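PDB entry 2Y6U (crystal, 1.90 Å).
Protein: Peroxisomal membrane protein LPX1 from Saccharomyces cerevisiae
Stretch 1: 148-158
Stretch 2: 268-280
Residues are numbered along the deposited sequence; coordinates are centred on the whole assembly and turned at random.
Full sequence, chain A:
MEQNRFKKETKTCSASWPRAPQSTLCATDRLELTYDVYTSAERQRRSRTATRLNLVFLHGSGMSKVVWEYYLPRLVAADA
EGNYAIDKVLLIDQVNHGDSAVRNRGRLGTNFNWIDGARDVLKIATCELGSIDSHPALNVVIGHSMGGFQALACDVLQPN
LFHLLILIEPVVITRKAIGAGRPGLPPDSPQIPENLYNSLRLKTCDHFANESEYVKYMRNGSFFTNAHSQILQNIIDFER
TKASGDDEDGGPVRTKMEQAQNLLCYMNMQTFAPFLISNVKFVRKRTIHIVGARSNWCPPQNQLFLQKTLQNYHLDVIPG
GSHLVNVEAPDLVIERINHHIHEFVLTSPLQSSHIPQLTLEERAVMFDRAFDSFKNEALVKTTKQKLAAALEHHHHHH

Stretch 1, residues 148-158: GFQALACDVLQ
Stretch 2 (268-280) NMQTFAPFLISNV

How do the two backbones meet? Residues 148-157 form a helix that begins earlier in the chain, and Gln158 is the first residue to leave it, at phi/psi -154/83. The second stretch makes a 3-10 segment at 269-271, passes through Phe272 at the N-cap position (-140/-18), and enters a helix at Ala273. The two helix axes come within 10.1 Å, their N-to-C directions 64° apart. Register is set by CA pairs: Ala153 CA to Leu276 CA at 6.3 Å, Val156 CA to Asn279 CA at 6.7 Å and Leu152 CA to Val280 CA at 7.1 Å.

What holds Leu276 at the centre? Its CA-to-CB bond points toward the first helix, and chi1 -179° (t) with chi2 72° (p) seats the side chain as a knob among Phe149, Leu152, Ala153 and Val156. Leu276 CD1 lies 4.0 Å from each of Leu152 CB, Ala153 CB and Val156 CG2, and reaches the backbone too, at 3.7 Å from Ala153 N. The small side chain of Ala153, directed sideways, borders this hole. Meanwhile Leu276 CD2 sits over a face of the Phe149 ring, 3.8 Å from its centroid and 18° off the normal, a CH-pi contact.

Why does Phe149 extend as it does? With chi1 -180° (t) and chi2 -75°, its ring reaches across to the start of the second helix. Phe149 CZ comes 3.4 Å from Leu276 CB and 3.6 Å from Phe272 CD1, while Ala273 CA lies at the ring edge, 3.9 Å from Phe149 CE2. Phe272, at chi1 57° (p) and chi2 76°, turns its own edge toward the face of Phe149 in an offset edge-to-face pair: centroids 5.5 Å apart, planes at 83°. Met269, m at all three chi angles, starts sideways but brings its CE to 4.4 Å from Phe149 CE2.

What packs around Val156? Chi1 of 170° (t) places Val156 CG1 3.7 Å from Asn279 CB and 4.2 Å from Phe275 CE2, with Val156 CG2 3.7 Å from Asn279 O. Phe275 leaves its backbone sideways, yet chi1 177° (t) and chi2 82° carry its ring nearer, so that Phe275 CE2 also lies 4.4 Å from CD2 of Leu157 (m, t). Asn279, at chi1 -74° (m) and chi2 -57°, folds its amide back along its own stretch: Asn279 ND2 donates to Phe275 O at 2.8 Å. No hydrogen bond crosses between the stretches; the contact, burying 487 Å² in total, rests on apolar packing.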

ATOM      1  N   GLY A 148     -12.872  -4.691  10.648  1.00 21.24           N
ATOM      2  CA  GLY A 148     -12.679  -6.047  10.124  1.00 21.29           C
ATOM      3  C   GLY A 148     -12.406  -5.987   8.651  1.00 21.64           C
ATOM      4  O   GLY A 148     -11.506  -6.696   8.154  1.00 21.89           O
ATOM      5  N   PHE A 149     -13.249  -5.251   7.934  1.00 21.08           N
ATOM      6  CA  PHE A 149     -12.921  -4.979   6.499  1.00 22.05           C
ATOM      7  C   PHE A 149     -11.446  -4.508   6.416  1.00 22.63           C
ATOM      8  O   PHE A 149     -10.676  -4.942   5.517  1.00 20.40           O
ATOM      9  CB  PHE A 149     -13.883  -3.936   5.951  1.00 22.08           C
ATOM     10  CG  PHE A 149     -13.679  -3.560   4.514  1.00 19.61           C
ATOM     11  CD1 PHE A 149     -12.593  -2.724   4.146  1.00 19.38           C
ATOM     12  CD2 PHE A 149     -14.557  -4.001   3.527  1.00 22.99           C
ATOM     13  CE1 PHE A 149     -12.432  -2.351   2.805  1.00 21.49           C
ATOM     14  CE2 PHE A 149     -14.411  -3.629   2.205  1.00 25.48           C
ATOM     15  CZ  PHE A 149     -13.337  -2.801   1.823  1.00 22.52           C
ATOM     16  N   GLN A 150     -11.096  -3.511   7.232  1.00 20.82           N
ATOM     17  CA  GLN A 150      -9.765  -2.891   7.163  1.00 19.65           C
ATOM     18  C   GLN A 150      -8.623  -3.802   7.521  1.00 19.07           C
ATOM     19  O   GLN A 150      -7.606  -3.730   6.889  1.00 19.90           O
ATOM     20  CB  GLN A 150      -9.733  -1.596   7.953  1.00 21.09           C
ATOM     21  CG  GLN A 150     -10.668  -0.554   7.343  1.00 19.39           C
ATOM     22  CD  GLN A 150     -10.740   0.700   8.173  1.00 22.37           C
ATOM     23  OE1 GLN A 150     -10.846   0.630   9.400  1.00 23.59           O
ATOM     24  NE2 GLN A 150     -10.748   1.840   7.523  1.00 20.46           N
ATOM     25  N   ALA A 151      -8.871  -4.743   8.426  1.00 19.79           N
ATOM     26  CA  ALA A 151      -7.879  -5.788   8.744  1.00 21.27           C
ATOM     27  C   ALA A 151      -7.524  -6.591   7.497  1.00 21.22           C
ATOM     28  O   ALA A 151      -6.378  -6.848   7.229  1.00 20.15           O
ATOM     29  CB  ALA A 151      -8.381  -6.714   9.876  1.00 20.57           C
ATOM     30  N   LEU A 152      -8.555  -7.083   6.805  1.00 20.12           N
ATOM     31  CA  LEU A 152      -8.370  -7.767   5.530  1.00 21.41           C
ATOM     32  C   LEU A 152      -7.638  -6.927   4.477  1.00 20.06           C
ATOM     33  O   LEU A 152      -6.678  -7.384   3.850  1.00 20.08           O
ATOM     34  CB  LEU A 152      -9.734  -8.226   4.970  1.00 18.91           C
ATOM     35  CG  LEU A 152     -10.447  -9.315   5.715  1.00 23.46           C
ATOM     36  CD1 LEU A 152     -11.973  -9.423   5.309  1.00 21.07           C
ATOM     37  CD2 LEU A 152      -9.695 -10.677   5.480  1.00 22.27           C
ATOM     38  N   ALA A 153      -8.040  -5.658   4.353  1.00 19.43           N
ATOM     39  CA  ALA A 153      -7.416  -4.789   3.381  1.00 21.02           C
ATOM     40  C   ALA A 153      -5.963  -4.501   3.708  1.00 20.52           C
ATOM     41  O   ALA A 153      -5.148  -4.415   2.805  1.00 20.32           O
ATOM     42  CB  ALA A 153      -8.215  -3.452   3.215  1.00 19.39           C
ATOM     43  N   CYS A 154      -5.651  -4.403   5.002  1.00 19.82           N
ATOM     44  CA  CYS A 154      -4.258  -4.299   5.417  1.00 21.23           C
ATOM     45  C   CYS A 154      -3.429  -5.418   4.884  1.00 19.49           C
ATOM     46  O   CYS A 154      -2.332  -5.177   4.335  1.00 19.44           O
ATOM     47  CB  CYS A 154      -4.108  -4.314   6.953  1.00 20.85           C
ATOM     48  SG  CYS A 154      -4.587  -2.671   7.684  1.00 23.85           S
ATOM     49  N   ASP A 155      -3.899  -6.619   5.021  1.00 19.45           N
ATOM     50  CA  ASP A 155      -3.106  -7.775   4.530  1.00 20.58           C
ATOM     51  C   ASP A 155      -2.984  -7.771   3.036  1.00 22.99           C
ATOM     52  O   ASP A 155      -1.899  -8.100   2.482  1.00 22.14           O
ATOM     53  CB  ASP A 155      -3.673  -9.092   5.034  1.00 22.80           C
ATOM     54  CG  ASP A 155      -2.714 -10.273   4.769  1.00 23.56           C
ATOM     55  OD1 ASP A 155      -1.685 -10.299   5.491  1.00 26.02           O
ATOM     56  OD2 ASP A 155      -2.932 -11.036   3.787  1.00 26.09           O
ATOM     57  N   VAL A 156      -4.052  -7.347   2.313  1.00 20.20           N
ATOM     58  CA  VAL A 156      -4.007  -7.267   0.897  1.00 19.75           C
ATOM     59  C   VAL A 156      -2.922  -6.312   0.419  1.00 20.90           C
ATOM     60  O   VAL A 156      -2.154  -6.596  -0.520  1.00 20.87           O
ATOM     61  CB  VAL A 156      -5.406  -6.896   0.286  1.00 18.78           C
ATOM     62  CG1 VAL A 156      -5.236  -6.574  -1.227  1.00 19.69           C
ATOM     63  CG2 VAL A 156      -6.459  -8.115   0.524  1.00 17.69           C
ATOM     64  N   LEU A 157      -2.874  -5.148   1.051  1.00 19.41           N
ATOM     65  CA  LEU A 157      -1.997  -4.111   0.614  1.00 19.38           C
ATOM     66  C   LEU A 157      -0.536  -4.310   1.129  1.00 21.00           C
ATOM     67  O   LEU A 157       0.359  -3.698   0.604  1.00 20.85           O
ATOM     68  CB  LEU A 157      -2.471  -2.751   1.172  1.00 22.01           C
ATOM     69  CG  LEU A 157      -3.829  -2.325   0.533  1.00 22.27           C
ATOM     70  CD1 LEU A 157      -4.307  -1.022   1.248  1.00 23.87           C
ATOM     71  CD2 LEU A 157      -3.666  -2.145  -1.018  1.00 23.98           C
ATOM     72  N   GLN A 158      -0.378  -5.089   2.184  1.00 22.09           N
ATOM     73  CA  GLN A 158       0.947  -5.298   2.829  1.00 21.51           C
ATOM     74  C   GLN A 158       0.879  -6.699   3.534  1.00 20.97           C
ATOM     75  O   GLN A 158       0.611  -6.791   4.718  1.00 21.01           O
ATOM     76  CB  GLN A 158       1.161  -4.200   3.815  1.00 20.75           C
ATOM     77  CG  GLN A 158       2.524  -4.338   4.685  1.00 22.50           C
ATOM     78  CD  GLN A 158       3.661  -4.834   3.897  1.00 20.05           C
ATOM     79  OE1 GLN A 158       3.772  -6.045   3.652  1.00 21.95           O
ATOM     80  NE2 GLN A 158       4.540  -3.911   3.441  1.00 20.48           N
ATOM     81  N   ASN A 268     -21.101   4.698   1.108  1.00 32.18           N
ATOM     82  CA  ASN A 268     -20.037   4.767   0.070  1.00 33.13           C
ATOM     83  C   ASN A 268     -19.430   3.407  -0.285  1.00 32.28           C
ATOM     84  O   ASN A 268     -18.408   3.367  -0.993  1.00 29.55           O
ATOM     85  CB  ASN A 268     -18.906   5.586   0.727  1.00 34.10           C
ATOM     86  CG  ASN A 268     -18.120   6.335  -0.260  1.00 38.59           C
ATOM     87  OD1 ASN A 268     -18.576   6.655  -1.396  1.00 42.35           O
ATOM     88  ND2 ASN A 268     -16.848   6.550   0.096  1.00 40.38           N
ATOM     89  N   MET A 269     -20.050   2.333   0.205  1.00 31.46           N
ATOM     90  CA  MET A 269     -19.442   0.972   0.203  1.00 31.20           C
ATOM     91  C   MET A 269     -19.177   0.515  -1.172  1.00 30.77           C
ATOM     92  O   MET A 269     -18.154  -0.127  -1.396  1.00 29.38           O
ATOM     93  CB  MET A 269     -20.364  -0.062   0.770  1.00 32.60           C
ATOM     94  CG  MET A 269     -20.540  -0.037   2.178  1.00 41.50           C
ATOM     95  SD  MET A 269     -19.145  -0.680   3.153  1.00 42.71           S
ATOM     96  CE  MET A 269     -18.611  -2.308   2.798  1.00 30.52           C
ATOM     97  N   GLN A 270     -20.019   0.897  -2.140  1.00 30.55           N
ATOM     98  CA  GLN A 270     -19.828   0.394  -3.450  1.00 33.33           C
ATOM     99  C   GLN A 270     -18.572   0.893  -4.141  1.00 32.69           C
ATOM    100  O   GLN A 270     -18.121   0.324  -5.158  1.00 31.09           O
ATOM    101  CB  GLN A 270     -21.034   0.707  -4.334  1.00 38.24           C
ATOM    102  CG  GLN A 270     -22.303   0.177  -3.680  1.00 40.63           C
ATOM    103  CD  GLN A 270     -22.967   1.124  -2.619  1.00 47.93           C
ATOM    104  OE1 GLN A 270     -22.400   2.193  -2.126  1.00 42.43           O
ATOM    105  NE2 GLN A 270     -24.210   0.712  -2.244  1.00 49.15           N
ATOM    106  N   THR A 271     -17.967   1.939  -3.603  1.00 32.55           N
ATOM    107  CA  THR A 271     -16.843   2.537  -4.343  1.00 31.69           C
ATOM    108  C   THR A 271     -15.514   1.849  -3.889  1.00 29.76           C
ATOM    109  O   THR A 271     -14.447   2.149  -4.471  1.00 34.23           O
ATOM    110  CB  THR A 271     -16.687   4.058  -4.026  1.00 31.16           C
ATOM    111  OG1 THR A 271     -16.371   4.170  -2.624  1.00 27.90           O
ATOM    112  CG2 THR A 271     -17.988   4.857  -4.346  1.00 33.46           C
ATOM    113  N   PHE A 272     -15.507   0.985  -2.900  1.00 27.09           N
ATOM    114  CA  PHE A 272     -14.298   0.315  -2.493  1.00 25.54           C
ATOM    115  C   PHE A 272     -14.457  -1.158  -2.116  1.00 26.44           C
ATOM    116  O   PHE A 272     -13.480  -1.896  -2.018  1.00 26.55           O
ATOM    117  CB  PHE A 272     -13.623   1.135  -1.298  1.00 24.80           C
ATOM    118  CG  PHE A 272     -14.502   1.343  -0.115  1.00 23.86           C
ATOM    119  CD1 PHE A 272     -14.714   0.313   0.740  1.00 22.06           C
ATOM    120  CD2 PHE A 272     -15.161   2.567   0.124  1.00 24.02           C
ATOM    121  CE1 PHE A 272     -15.571   0.408   1.779  1.00 24.77           C
ATOM    122  CE2 PHE A 272     -15.976   2.700   1.212  1.00 23.54           C
ATOM    123  CZ  PHE A 272     -16.177   1.610   2.059  1.00 24.48           C
ATOM    124  N   ALA A 273     -15.677  -1.631  -1.836  1.00 25.18           N
ATOM    125  CA  ALA A 273     -15.830  -2.988  -1.425  1.00 25.39           C
ATOM    126  C   ALA A 273     -15.401  -3.979  -2.604  1.00 23.92           C
ATOM    127  O   ALA A 273     -14.867  -4.980  -2.268  1.00 25.80           O
ATOM    128  CB  ALA A 273     -17.326  -3.329  -0.937  1.00 26.21           C
ATOM    129  N   PRO A 274     -15.674  -3.705  -3.870  1.00 23.69           N
ATOM    130  CA  PRO A 274     -15.344  -4.712  -4.893  1.00 25.59           C
ATOM    131  C   PRO A 274     -13.861  -5.069  -4.908  1.00 24.80           C
ATOM    132  O   PRO A 274     -13.505  -6.222  -5.079  1.00 23.28           O
ATOM    133  CB  PRO A 274     -15.758  -4.034  -6.181  1.00 26.46           C
ATOM    134  CG  PRO A 274     -17.098  -3.308  -5.731  1.00 30.70           C
ATOM    135  CD  PRO A 274     -16.550  -2.678  -4.491  1.00 27.92           C
ATOM    136  N   PHE A 275     -13.040  -4.069  -4.680  1.00 22.32           N
ATOM    137  CA  PHE A 275     -11.575  -4.269  -4.642  1.00 23.45           C
ATOM    138  C   PHE A 275     -11.171  -5.252  -3.536  1.00 22.17           C
ATOM    139  O   PHE A 275     -10.442  -6.203  -3.751  1.00 23.83           O
ATOM    140  CB  PHE A 275     -10.872  -2.943  -4.437  1.00 23.18           C
ATOM    141  CG  PHE A 275      -9.340  -3.115  -4.322  1.00 23.00           C
ATOM    142  CD1 PHE A 275      -8.575  -3.231  -5.447  1.00 26.98           C
ATOM    143  CD2 PHE A 275      -8.765  -3.303  -3.123  1.00 24.28           C
ATOM    144  CE1 PHE A 275      -7.174  -3.409  -5.336  1.00 27.25           C
ATOM    145  CE2 PHE A 275      -7.380  -3.451  -3.014  1.00 26.62           C
ATOM    146  CZ  PHE A 275      -6.610  -3.500  -4.116  1.00 24.41           C
ATOM    147  N   LEU A 276     -11.761  -5.098  -2.353  1.00 20.64           N
ATOM    148  CA  LEU A 276     -11.518  -5.984  -1.218  1.00 21.57           C
ATOM    149  C   LEU A 276     -12.047  -7.383  -1.490  1.00 21.50           C
ATOM    150  O   LEU A 276     -11.295  -8.368  -1.378  1.00 22.96           O
ATOM    151  CB  LEU A 276     -12.007  -5.399   0.120  1.00 23.35           C
ATOM    152  CG  LEU A 276     -11.617  -6.503   1.146  1.00 29.44           C
ATOM    153  CD1 LEU A 276     -10.026  -6.520   1.348  1.00 23.75           C
ATOM    154  CD2 LEU A 276     -12.411  -6.729   2.300  1.00 31.18           C
ATOM    155  N   ILE A 277     -13.288  -7.485  -1.993  1.00 21.83           N
ATOM    156  CA  ILE A 277     -13.919  -8.693  -2.293  1.00 22.19           C
ATOM    157  C   ILE A 277     -13.100  -9.485  -3.268  1.00 24.60           C
ATOM    158  O   ILE A 277     -12.951 -10.728  -3.106  1.00 25.35           O
ATOM    159  CB  ILE A 277     -15.364  -8.494  -2.793  1.00 22.61           C
ATOM    160  CG1 ILE A 277     -16.230  -7.881  -1.633  1.00 25.05           C
ATOM    161  CG2 ILE A 277     -15.996  -9.749  -3.432  1.00 25.97           C
ATOM    162  CD1 ILE A 277     -17.563  -7.288  -2.134  1.00 27.61           C
ATOM    163  N   SER A 278     -12.603  -8.813  -4.296  1.00 21.45           N
ATOM    164  CA  SER A 278     -11.823  -9.493  -5.330  1.00 23.41           C
ATOM    165  C   SER A 278     -10.432 -10.088  -4.811  1.00 21.57           C
ATOM    166  O   SER A 278      -9.794 -10.922  -5.515  1.00 23.55           O
ATOM    167  CB  SER A 278     -11.528  -8.506  -6.432  1.00 24.48           C
ATOM    168  OG  SER A 278     -10.906  -9.173  -7.530  1.00 25.18           O
ATOM    169  N   ASN A 279      -9.981  -9.588  -3.690  1.00 20.36           N
ATOM    170  CA  ASN A 279      -8.685  -9.857  -3.123  1.00 20.46           C
ATOM    171  C   ASN A 279      -8.630 -10.680  -1.868  1.00 20.97           C
ATOM    172  O   ASN A 279      -7.521 -11.056  -1.376  1.00 23.52           O
ATOM    173  CB  ASN A 279      -7.878  -8.548  -2.972  1.00 18.99           C
ATOM    174  CG  ASN A 279      -7.418  -8.093  -4.292  1.00 20.55           C
ATOM    175  OD1 ASN A 279      -6.721  -8.865  -4.986  1.00 23.09           O
ATOM    176  ND2 ASN A 279      -7.899  -6.936  -4.783  1.00 19.92           N
ATOM    177  N   VAL A 280      -9.778 -10.998  -1.288  1.00 21.63           N
ATOM    178  CA  VAL A 280      -9.798 -11.876  -0.105  1.00 20.44           C
ATOM    179  C   VAL A 280      -9.081 -13.223  -0.365  1.00 21.29           C
ATOM    180  O   VAL A 280      -8.396 -13.742   0.533  1.00 23.22           O
ATOM    181  CB  VAL A 280     -11.255 -12.068   0.395  1.00 21.17           C
ATOM    182  CG1 VAL A 280     -11.262 -13.104   1.581  1.00 22.41           C
ATOM    183  CG2 VAL A 280     -11.736 -10.737   0.971  1.00 20.03           C
TER